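Local atomic coordinates of EF0056 (Enterococcus faecalis, PDB entry 6ORI), a protein that is of unknown function but, as the N-terminal part of an enterococcal surface protein with immunoglobulin-like character, is probably linked to biofilm formation. Residues D33-P38 / D243-K248; E83-D88 / G140-E145; Q210-S215 / T247-F252. One frame throughout, in Å; residues are numbered along the deposited sequence.

Contact 1 (D33-P38 / D243-K248); sequences DLQFNP and DHKLTK
D33 reaches from strand 33-38 to T247 and K245 on strand 243-248. The tight part is at T247. T247 OG1 donates a 2.7 Å hydrogen bond to D33 OD2, on the syn lone pair. T247 CG2 also comes within 3.4 Å of D33 OD2. The other oxygen, D33 OD1, accepts from Q35 NE2 at 2.8 Å. This bond is nearly straight (167°) and lies close to the amide plane of Q35, again on a syn lone pair. Donors thus hold both oxygens of a buried carboxylate and fix its rotation. The looser, wetter part is at K245. Its chain is anti at every torsion and runs counter to D33. K245 NZ meets D33 OD1 at 3.2 Å, a salt bridge with a weak hydrogen bond. K245 NZ also bonds S32 O, Y292 OH and a water 3.0 Å away, and L34 N donates to the same water. K245 CD rests 3.7 Å from Q35 NE2. The axes of segments 33-38 and 243-248 pass 9.0 Å apart at 97°, so side chains bridge the gap. The arrangement is a near-orthogonal packing of strands from two separate antiparallel sheets, a polar junction between the beta-rich halves of the chain.

Contact 2 (E83-D88 / G140-E145); sequences EKIQVD and GVITFE
K84 and T143 face each other as a hydrogen-bonded pair of antiparallel strands. T143 N donates to K84 O at 2.8 Å, almost straight (172°). In return T143 O accepts two donors, E83 N at 2.8 Å and K84 N at 3.3 Å. Both lie in the plane of the T143 carbonyl. Two residues of strand 83-87 therefore face one residue of strand 140-144, which is a classic beta bulge. Past the bulge the pairing is regular. Q86 N donates to V141 O at 3.1 Å, and V141 N donates back to Q86 O at 2.9 Å. I85 and I142 form the non-hydrogen-bonded pair between them. Both have CG1 anti to the carbonyl carbon (chi1 -54° and -56°) and project together from the same face of the sheet. I85 CG1 touches I142 CG2 at 4.1 Å. V87 CG2 packs on G140 CA at 3.7 Å. On the other face K84 runs alongside T143, with K84 CE 3.9 Å from T143 OG1. There a water donates to V141 O, makes a weak bond to K84 O and is hydrogen-bonded to T143 OG1.

The second shell differs between the faces. F53 packs on both I85 and I142, and F100 covers I85 and V87. On the face of K84, Q86, V141 and T143, R97 bonds Q86 OE1 and makes a salt bridge with D88 OD1. Farther out, strand 98-104 pairs with strand 82-87, and strand 50-59 with strand 135-144. The contact is thus an interior pairing of a large antiparallel sheet with an apolar face and a mostly polar one, and with a classic bulge at its E83-K84 end, consistent with the immunoglobulin-like character of the protein.

Contact 3 (Q210-S215 / T247-F252); sequences QFKHGS and TKEKNF
F211 has CG anti to its carbonyl carbon (chi1 -67°), while F252 has CG anti to its backbone N (chi1 -176°), letting the rings meet. The edge of the F211 ring meets the face of F252 in an offset edge-to-face pair, planes at 63° and centroids 5.4 Å apart. Q210 crosses F252 at about a right angle. Q210 CG lies 3.6 Å from F252 CD1, and Q210 OE1 sits at the ring edge. One water ties this turn together: it donates to Q210 O and OE1 and accepts from K250 N and F252 N. E249 N also donates to Q210 O at 2.9 Å, from above the carbonyl plane. The strands pair through a classic bulge. T247 O takes K212 N at 2.8 Å and, weakly, H213 N at 3.3 Å. T247 N donates to H213 O at 2.9 Å. K212 NZ lies 2.7 Å from E249 OE1, a salt bridge made doubtful by a second E249 conformer. K248 NZ bonds F252 O, S336 O and F332 O. Strand 211-221 is outermost in its five-stranded sheet, beside strand 239-248. F211 and K248 pack on I340 of strand 340-348, whereas H213 and T247 face strand 31-38.

Overall arrangement
Contacts 1 and 3 share T247 and K248 on strand 239-248, and their centres lie about 8 Å apart. Contact 1 is the buried one, near the middle of the chain, and joins two sheets through polar side chains. Contact 3 pairs neighbours within the five-stranded sheet and runs out into a partly exposed turn, mixing backbone bonds, aromatic packing and water. Contact 2 lies farther out, about 21 Å from the chain centre, and is mainly backbone pairing with an apolar and a mostly polar face. It belongs to the large sheet that also holds 33-38, and F36 CZ touches I142 CD1 at 4.1 Å. Contacts 2 and 3 each carry a classic bulge but do not touch.

Contact 1 (D33-P38 / D243-K248)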
loop_
_atom_site.group_PDB
_atom_site.type_symbol
_atom_site.label_atom_id
_atom_site.label_comp_id
_atom_site.label_asym_id
_atom_site.label_seq_id
_atom_site.Cartn_x
_atom_site.Cartn_y
_atom_site.Cartn_z
ATOM N N ASP A 33 7.954 -0.217 -8.227
ATOM C CA ASP A 33 6.627 0.170 -7.761
ATOM C C ASP A 33 5.542 -0.493 -8.577
ATOM O O ASP A 33 5.671 -0.689 -9.784
ATOM C CB ASP A 33 6.469 1.687 -7.832
ATOM C CG ASP A 33 5.481 2.247 -6.823
ATOM O OD1 ASP A 33 4.953 1.516 -5.947
ATOM O OD2 ASP A 33 5.298 3.491 -6.846
ATOM N N LEU A 34 4.477 -0.853 -7.865
ATOM C CA LEU A 34 3.252 -1.353 -8.474
ATOM C C LEU A 34 2.138 -1.021 -7.509
ATOM O O LEU A 34 2.190 -1.398 -6.341
ATOM C CB LEU A 34 3.367 -2.858 -8.703
ATOM C CG LEU A 34 2.206 -3.537 -9.412
ATOM C CD1 LEU A 34 2.029 -2.998 -10.819
ATOM C CD2 LEU A 34 2.422 -5.044 -9.424
ATOM N N GLN A 35 1.152 -0.252 -7.963
ATOM C CA GLN A 35 0.062 0.189 -7.105
ATOM C C GLN A 35 -1.267 0.076 -7.816
ATOM O O GLN A 35 -1.348 0.268 -9.029
ATOM C CB GLN A 35 0.241 1.645 -6.707
ATOM C CG GLN A 35 1.523 1.980 -6.007
ATOM C CD GLN A 35 1.592 1.448 -4.615
ATOM O OE1 GLN A 35 0.578 1.198 -3.963
ATOM N NE2 GLN A 35 2.793 1.249 -4.149
ATOM N N PHE A 36 -2.307 -0.228 -7.035
ATOM C CA PHE A 36 -3.700 -0.261 -7.471
ATOM C C PHE A 36 -4.431 0.843 -6.749
ATOM O O PHE A 36 -4.454 0.875 -5.520
ATOM C CB PHE A 36 -4.308 -1.622 -7.126
ATOM C CG PHE A 36 -5.764 -1.780 -7.460
ATOM C CD1 PHE A 36 -6.195 -1.961 -8.768
ATOM C CD2 PHE A 36 -6.700 -1.771 -6.460
ATOM C CE1 PHE A 36 -7.540 -2.121 -9.045
ATOM C CE2 PHE A 36 -8.041 -1.941 -6.757
ATOM C CZ PHE A 36 -8.442 -2.107 -8.036
ATOM N N ASN A 37 -5.011 1.765 -7.518
ATOM C CA ASN A 37 -5.623 2.954 -6.936
ATOM C C ASN A 37 -7.083 3.080 -7.383
ATOM O O ASN A 37 -7.380 3.715 -8.391
ATOM C CB ASN A 37 -4.861 4.216 -7.318
ATOM C CG ASN A 37 -5.453 5.456 -6.658
ATOM O OD1 ASN A 37 -6.151 5.356 -5.659
ATOM N ND2 ASN A 37 -5.199 6.603 -7.241
ATOM N N PRO A 38 -7.994 2.482 -6.609
ATOM C CA PRO A 38 -9.428 2.559 -6.908
ATOM C C PRO A 38 -10.073 3.797 -6.304
ATOM O O PRO A 38 -9.636 4.281 -5.230
ATOM C CB PRO A 38 -9.977 1.301 -6.214
ATOM C CG PRO A 38 -9.118 1.162 -4.993
ATOM C CD PRO A 38 -7.733 1.656 -5.412
ATOM N N ASP A 243 4.680 0.267 6.381
ATOM C CA ASP A 243 5.486 0.789 5.294
ATOM C C ASP A 243 4.645 1.796 4.526
ATOM O O ASP A 243 3.684 1.423 3.831
ATOM C CB ASP A 243 5.991 -0.338 4.396
ATOM C CG ASP A 243 7.182 -1.083 5.010
ATOM O OD1 ASP A 243 7.711 -0.622 6.037
ATOM O OD2 ASP A 243 7.601 -2.114 4.458
ATOM N N HIS A 244 4.960 3.066 4.732
ATOM C CA HIS A 244 4.292 4.159 4.051
ATOM C C HIS A 244 5.068 4.428 2.778
ATOM O O HIS A 244 6.204 4.894 2.816
ATOM C CB HIS A 244 4.269 5.386 4.968
ATOM C CG HIS A 244 3.628 6.593 4.355
ATOM N ND1 HIS A 244 3.947 7.880 4.755
ATOM C CD2 HIS A 244 2.650 6.719 3.428
ATOM C CE1 HIS A 244 3.217 8.737 4.071
ATOM N NE2 HIS A 244 2.433 8.058 3.247
ATOM N N LYS A 245 4.463 4.095 1.641
ATOM C CA LYS A 245 5.148 4.214 0.367
ATOM C C LYS A 245 4.553 5.337 -0.477
ATOM O O LYS A 245 3.332 5.435 -0.623
ATOM C CB LYS A 245 5.109 2.880 -0.385
ATOM C CG LYS A 245 5.965 2.870 -1.645
ATOM C CD LYS A 245 6.039 1.485 -2.293
ATOM C CE LYS A 245 7.033 1.472 -3.448
ATOM N NZ LYS A 245 7.120 0.116 -4.039
ATOM N N LEU A 246 5.428 6.186 -0.993
ATOM C CA LEU A 246 5.059 7.342 -1.796
ATOM C C LEU A 246 5.515 7.142 -3.222
ATOM O O LEU A 246 6.705 6.898 -3.476
ATOM C CB LEU A 246 5.680 8.621 -1.223
ATOM C CG LEU A 246 5.284 8.906 0.220
ATOM C CD1 LEU A 246 6.033 10.113 0.706
ATOM C CD2 LEU A 246 3.818 9.144 0.342
ATOM N N THR A 247 4.560 7.196 -4.134
ATOM C CA THR A 247 4.789 7.083 -5.569
ATOM C C THR A 247 4.880 8.501 -6.111
ATOM O O THR A 247 3.926 9.282 -5.955
ATOM C CB THR A 247 3.586 6.364 -6.179
ATOM O OG1 THR A 247 3.462 5.050 -5.598
ATOM C CG2 THR A 247 3.664 6.298 -7.699
ATOM N N LYS A 248 5.989 8.838 -6.744
ATOM C CA LYS A 248 6.162 10.177 -7.268
ATOM C C LYS A 248 5.489 10.393 -8.614
ATOM O O LYS A 248 5.227 9.456 -9.359
ATOM C CB LYS A 248 7.645 10.482 -7.421
ATOM C CG LYS A 248 8.413 10.507 -6.113
ATOM C CD LYS A 248 9.893 10.885 -6.365
ATOM C CE LYS A 248 10.707 10.867 -5.102
ATOM N NZ LYS A 248 12.087 11.382 -5.372
HETATM O O HOH W 1 4.678 -1.557 -4.690
#

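Contact 2 (E83-D88 / G140-E145)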
loop_
_atom_site.group_PDB
_atom_site.type_symbol
_atom_site.label_atom_id
_atom_site.label_comp_id
_atom_site.label_asym_id
_atom_site.label_seq_id
_atom_site.Cartn_x
_atom_site.Cartn_y
_atom_site.Cartn_z
ATOM N N GLU A 83 -17.874 -9.270 -13.177
ATOM C CA GLU A 83 -18.049 -9.792 -14.526
ATOM C C GLU A 83 -16.844 -9.551 -15.408
ATOM O O GLU A 83 -16.465 -10.426 -16.182
ATOM C CB GLU A 83 -19.286 -9.186 -15.190
ATOM C CG GLU A 83 -19.470 -9.746 -16.606
ATOM C CD GLU A 83 -20.831 -9.504 -17.203
ATOM O OE1 GLU A 83 -21.815 -9.320 -16.457
ATOM O OE2 GLU A 83 -20.910 -9.506 -18.454
ATOM N N LYS A 84 -16.250 -8.372 -15.326
ATOM C CA LYS A 84 -15.185 -7.983 -16.226
ATOM C C LYS A 84 -14.301 -6.936 -15.557
ATOM O O LYS A 84 -14.801 -6.127 -14.781
ATOM C CB LYS A 84 -15.867 -7.414 -17.499
ATOM C CG LYS A 84 -15.038 -6.626 -18.487
ATOM C CD LYS A 84 -15.934 -6.084 -19.650
ATOM C CE LYS A 84 -17.153 -5.232 -19.191
ATOM N NZ LYS A 84 -17.982 -4.617 -20.325
ATOM N N ILE A 85 -13.002 -6.964 -15.854
ATOM C CA ILE A 85 -12.072 -5.914 -15.422
ATOM C C ILE A 85 -11.231 -5.548 -16.635
ATOM O O ILE A 85 -10.655 -6.433 -17.286
ATOM C CB ILE A 85 -11.157 -6.384 -14.288
ATOM C CG1 ILE A 85 -11.972 -6.949 -13.123
ATOM C CG2 ILE A 85 -10.265 -5.235 -13.867
ATOM C CD1 ILE A 85 -11.130 -7.394 -11.953
ATOM N N GLN A 86 -11.165 -4.253 -16.949
ATOM C CA GLN A 86 -10.358 -3.760 -18.059
ATOM C C GLN A 86 -9.615 -2.505 -17.637
ATOM O O GLN A 86 -9.974 -1.859 -16.646
ATOM C CB GLN A 86 -11.213 -3.417 -19.286
ATOM C CG GLN A 86 -11.949 -4.585 -19.905
ATOM C CD GLN A 86 -12.668 -4.170 -21.163
ATOM O OE1 GLN A 86 -12.720 -2.985 -21.482
ATOM N NE2 GLN A 86 -13.185 -5.137 -21.911
ATOM N N VAL A 87 -8.562 -2.168 -18.379
ATOM C CA VAL A 87 -7.765 -0.970 -18.120
ATOM C C VAL A 87 -7.031 -0.615 -19.398
ATOM O O VAL A 87 -6.754 -1.497 -20.200
ATOM C CB VAL A 87 -6.778 -1.200 -16.948
ATOM C CG1 VAL A 87 -5.684 -2.189 -17.323
ATOM C CG2 VAL A 87 -6.157 0.096 -16.495
ATOM N N ASP A 88 -6.710 0.661 -19.592
ATOM C CA ASP A 88 -5.921 1.067 -20.740
ATOM C C ASP A 88 -4.442 0.916 -20.404
ATOM O O ASP A 88 -4.045 1.140 -19.269
ATOM C CB ASP A 88 -6.201 2.513 -21.114
ATOM C CG ASP A 88 -7.568 2.736 -21.706
ATOM O OD1 ASP A 88 -8.231 1.762 -22.129
ATOM O OD2 ASP A 88 -7.965 3.925 -21.775
ATOM N N GLY A 140 -9.166 2.291 -15.685
ATOM C CA GLY A 140 -9.529 0.973 -15.201
ATOM C C GLY A 140 -10.962 0.954 -14.741
ATOM O O GLY A 140 -11.432 1.895 -14.126
ATOM N N VAL A 141 -11.651 -0.138 -15.026
ATOM C CA VAL A 141 -13.034 -0.322 -14.602
ATOM C C VAL A 141 -13.227 -1.771 -14.192
ATOM O O VAL A 141 -12.949 -2.687 -14.970
ATOM C CB VAL A 141 -14.070 0.033 -15.717
ATOM C CG1 VAL A 141 -15.476 -0.176 -15.194
ATOM C CG2 VAL A 141 -13.917 1.457 -16.188
ATOM N N ILE A 142 -13.668 -1.971 -12.955
ATOM C CA ILE A 142 -14.220 -3.249 -12.516
ATOM C C ILE A 142 -15.720 -3.176 -12.700
ATOM O O ILE A 142 -16.377 -2.313 -12.136
ATOM C CB ILE A 142 -13.926 -3.539 -11.041
ATOM C CG1 ILE A 142 -12.412 -3.500 -10.728
ATOM C CG2 ILE A 142 -14.511 -4.917 -10.656
ATOM C CD1 ILE A 142 -12.098 -3.483 -9.228
ATOM N N THR A 143 -16.266 -4.084 -13.488
ATOM C CA THR A 143 -17.701 -4.125 -13.770
ATOM C C THR A 143 -18.323 -5.318 -13.059
ATOM O O THR A 143 -17.873 -6.442 -13.234
ATOM C CB THR A 143 -17.939 -4.247 -15.287
ATOM O OG1 THR A 143 -17.408 -3.109 -15.953
ATOM C CG2 THR A 143 -19.423 -4.334 -15.610
ATOM N N PHE A 144 -19.408 -5.068 -12.331
ATOM C CA PHE A 144 -20.079 -6.081 -11.512
ATOM C C PHE A 144 -21.392 -6.550 -12.123
ATOM O O PHE A 144 -22.000 -5.842 -12.913
ATOM C CB PHE A 144 -20.331 -5.531 -10.087
ATOM C CG PHE A 144 -19.072 -5.304 -9.263
ATOM C CD1 PHE A 144 -18.394 -4.112 -9.344
ATOM C CD2 PHE A 144 -18.576 -6.287 -8.435
ATOM C CE1 PHE A 144 -17.227 -3.911 -8.590
ATOM C CE2 PHE A 144 -17.442 -6.083 -7.678
ATOM C CZ PHE A 144 -16.751 -4.890 -7.779
ATOM N N GLU A 145 -21.830 -7.741 -11.716
ATOM C CA GLU A 145 -23.100 -8.325 -12.164
ATOM C C GLU A 145 -24.317 -7.599 -11.637
ATOM O O GLU A 145 -25.400 -7.682 -12.225
ATOM C CB GLU A 145 -23.203 -9.765 -11.669
ATOM C CG GLU A 145 -22.177 -10.696 -12.255
ATOM C CD GLU A 145 -22.221 -12.074 -11.617
ATOM O OE1 GLU A 145 -22.651 -12.188 -10.441
ATOM O OE2 GLU A 145 -21.818 -13.046 -12.287
HETATM O O HOH W 2 -22.388 -11.959 -15.410
HETATM O O HOH W 3 -14.875 -3.442 -16.922
#

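Contact 3 (Q210-S215 / T247-F252)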
loop_
_atom_site.group_PDB
_atom_site.type_symbol
_atom_site.label_atom_id
_atom_site.label_comp_id
_atom_site.label_asym_id
_atom_site.label_seq_id
_atom_site.Cartn_x
_atom_site.Cartn_y
_atom_site.Cartn_z
ATOM N N GLN A 210 3.677 16.826 -6.981
ATOM C CA GLN A 210 4.905 16.047 -6.890
ATOM C C GLN A 210 4.704 14.571 -6.570
ATOM O O GLN A 210 5.562 13.734 -6.899
ATOM C CB GLN A 210 5.859 16.689 -5.882
ATOM C CG GLN A 210 6.339 18.052 -6.326
ATOM C CD GLN A 210 7.030 17.987 -7.653
ATOM O OE1 GLN A 210 7.997 17.241 -7.820
ATOM N NE2 GLN A 210 6.502 18.711 -8.631
ATOM N N PHE A 211 3.575 14.243 -5.952
ATOM C CA PHE A 211 3.265 12.856 -5.617
ATOM C C PHE A 211 2.023 12.394 -6.334
ATOM O O PHE A 211 1.078 13.165 -6.529
ATOM C CB PHE A 211 3.133 12.701 -4.110
ATOM C CG PHE A 211 4.428 12.907 -3.418
ATOM C CD1 PHE A 211 5.355 11.901 -3.374
ATOM C CD2 PHE A 211 4.748 14.124 -2.845
ATOM C CE1 PHE A 211 6.573 12.083 -2.760
ATOM C CE2 PHE A 211 5.960 14.307 -2.253
ATOM C CZ PHE A 211 6.881 13.287 -2.216
ATOM N N LYS A 212 2.041 11.130 -6.746
ATOM C CA LYS A 212 0.941 10.505 -7.434
ATOM C C LYS A 212 0.061 9.665 -6.521
ATOM O O LYS A 212 -1.141 9.582 -6.721
ATOM C CB LYS A 212 1.504 9.659 -8.571
ATOM C CG LYS A 212 0.434 9.196 -9.544
ATOM C CD LYS A 212 0.931 8.206 -10.565
ATOM C CE LYS A 212 1.943 8.804 -11.500
ATOM N NZ LYS A 212 1.444 9.943 -12.324
ATOM N N HIS A 213 0.651 9.038 -5.507
ATOM C CA HIS A 213 -0.072 8.093 -4.682
ATOM C C HIS A 213 0.681 7.830 -3.386
ATOM O O HIS A 213 1.901 7.919 -3.328
ATOM C CB HIS A 213 -0.240 6.784 -5.470
ATOM C CG HIS A 213 -1.160 5.782 -4.848
ATOM N ND1 HIS A 213 -2.522 5.968 -4.751
ATOM C CD2 HIS A 213 -0.909 4.568 -4.312
ATOM C CE1 HIS A 213 -3.066 4.908 -4.180
ATOM N NE2 HIS A 213 -2.112 4.040 -3.919
ATOM N N GLY A 214 -0.076 7.522 -2.341
ATOM C CA GLY A 214 0.447 7.062 -1.080
ATOM C C GLY A 214 -0.266 5.780 -0.698
ATOM O O GLY A 214 -1.459 5.612 -0.957
ATOM N N SER A 215 0.473 4.879 -0.074
ATOM C CA SER A 215 -0.075 3.625 0.379
ATOM C C SER A 215 0.556 3.262 1.699
ATOM O O SER A 215 1.636 3.729 2.035
ATOM C CB SER A 215 0.150 2.522 -0.657
ATOM O OG SER A 215 1.522 2.410 -0.994
ATOM N N THR A 247 4.560 7.196 -4.134
ATOM C CA THR A 247 4.789 7.083 -5.569
ATOM C C THR A 247 4.880 8.501 -6.111
ATOM O O THR A 247 3.926 9.282 -5.955
ATOM C CB THR A 247 3.586 6.364 -6.179
ATOM O OG1 THR A 247 3.462 5.050 -5.598
ATOM C CG2 THR A 247 3.664 6.298 -7.699
ATOM N N LYS A 248 5.989 8.838 -6.744
ATOM C CA LYS A 248 6.162 10.177 -7.268
ATOM C C LYS A 248 5.489 10.393 -8.614
ATOM O O LYS A 248 5.227 9.456 -9.359
ATOM C CB LYS A 248 7.645 10.482 -7.421
ATOM C CG LYS A 248 8.413 10.507 -6.113
ATOM C CD LYS A 248 9.893 10.885 -6.365
ATOM C CE LYS A 248 10.707 10.867 -5.102
ATOM N NZ LYS A 248 12.087 11.382 -5.372
ATOM N N GLU A 249 5.231 11.651 -8.918
ATOM C CA GLU A 249 4.768 12.061 -10.232
ATOM C C GLU A 249 5.958 12.212 -11.185
ATOM O O GLU A 249 5.927 11.719 -12.319
ATOM C CB GLU A 249 4.003 13.384 -10.093
ATOM C CG GLU A 249 3.396 13.909 -11.385
ATOM C CD GLU A 249 2.239 13.072 -11.873
ATOM O OE1 GLU A 249 1.681 12.277 -11.074
ATOM O OE2 GLU A 249 1.889 13.212 -13.062
ATOM N N LYS A 250 7.003 12.893 -10.725
ATOM C CA LYS A 250 8.229 13.117 -11.501
ATOM C C LYS A 250 9.441 12.717 -10.625
ATOM O O LYS A 250 9.494 11.585 -10.167
ATOM C CB LYS A 250 8.312 14.569 -11.973
ATOM C CG LYS A 250 7.191 14.980 -12.917
ATOM C CD LYS A 250 7.421 14.456 -14.310
ATOM C CE LYS A 250 7.218 15.545 -15.362
ATOM N NZ LYS A 250 5.966 16.331 -15.164
ATOM N N ASN A 251 10.376 13.636 -10.362
ATOM C CA ASN A 251 11.624 13.313 -9.683
ATOM C C ASN A 251 11.881 14.268 -8.501
ATOM O O ASN A 251 12.967 14.838 -8.369
ATOM C CB ASN A 251 12.809 13.337 -10.667
ATOM C CG ASN A 251 13.057 14.701 -11.245
ATOM O OD1 ASN A 251 12.143 15.492 -11.419
ATOM N ND2 ASN A 251 14.320 15.001 -11.502
ATOM N N PHE A 252 10.881 14.428 -7.648
ATOM C CA PHE A 252 10.943 15.362 -6.514
ATOM C C PHE A 252 12.236 15.290 -5.721
ATOM O O PHE A 252 12.734 14.214 -5.397
ATOM C CB PHE A 252 9.779 15.063 -5.570
ATOM C CG PHE A 252 9.659 16.009 -4.400
ATOM C CD1 PHE A 252 9.396 17.348 -4.605
ATOM C CD2 PHE A 252 9.777 15.542 -3.112
ATOM C CE1 PHE A 252 9.244 18.213 -3.534
ATOM C CE2 PHE A 252 9.620 16.398 -2.030
ATOM C CZ PHE A 252 9.362 17.725 -2.250
HETATM O O HOH W 4 7.840 14.316 -8.330
HETATM O O HOH W 5 4.166 10.181 -13.570
HETATM O O HOH W 6 2.256 4.521 -3.143
#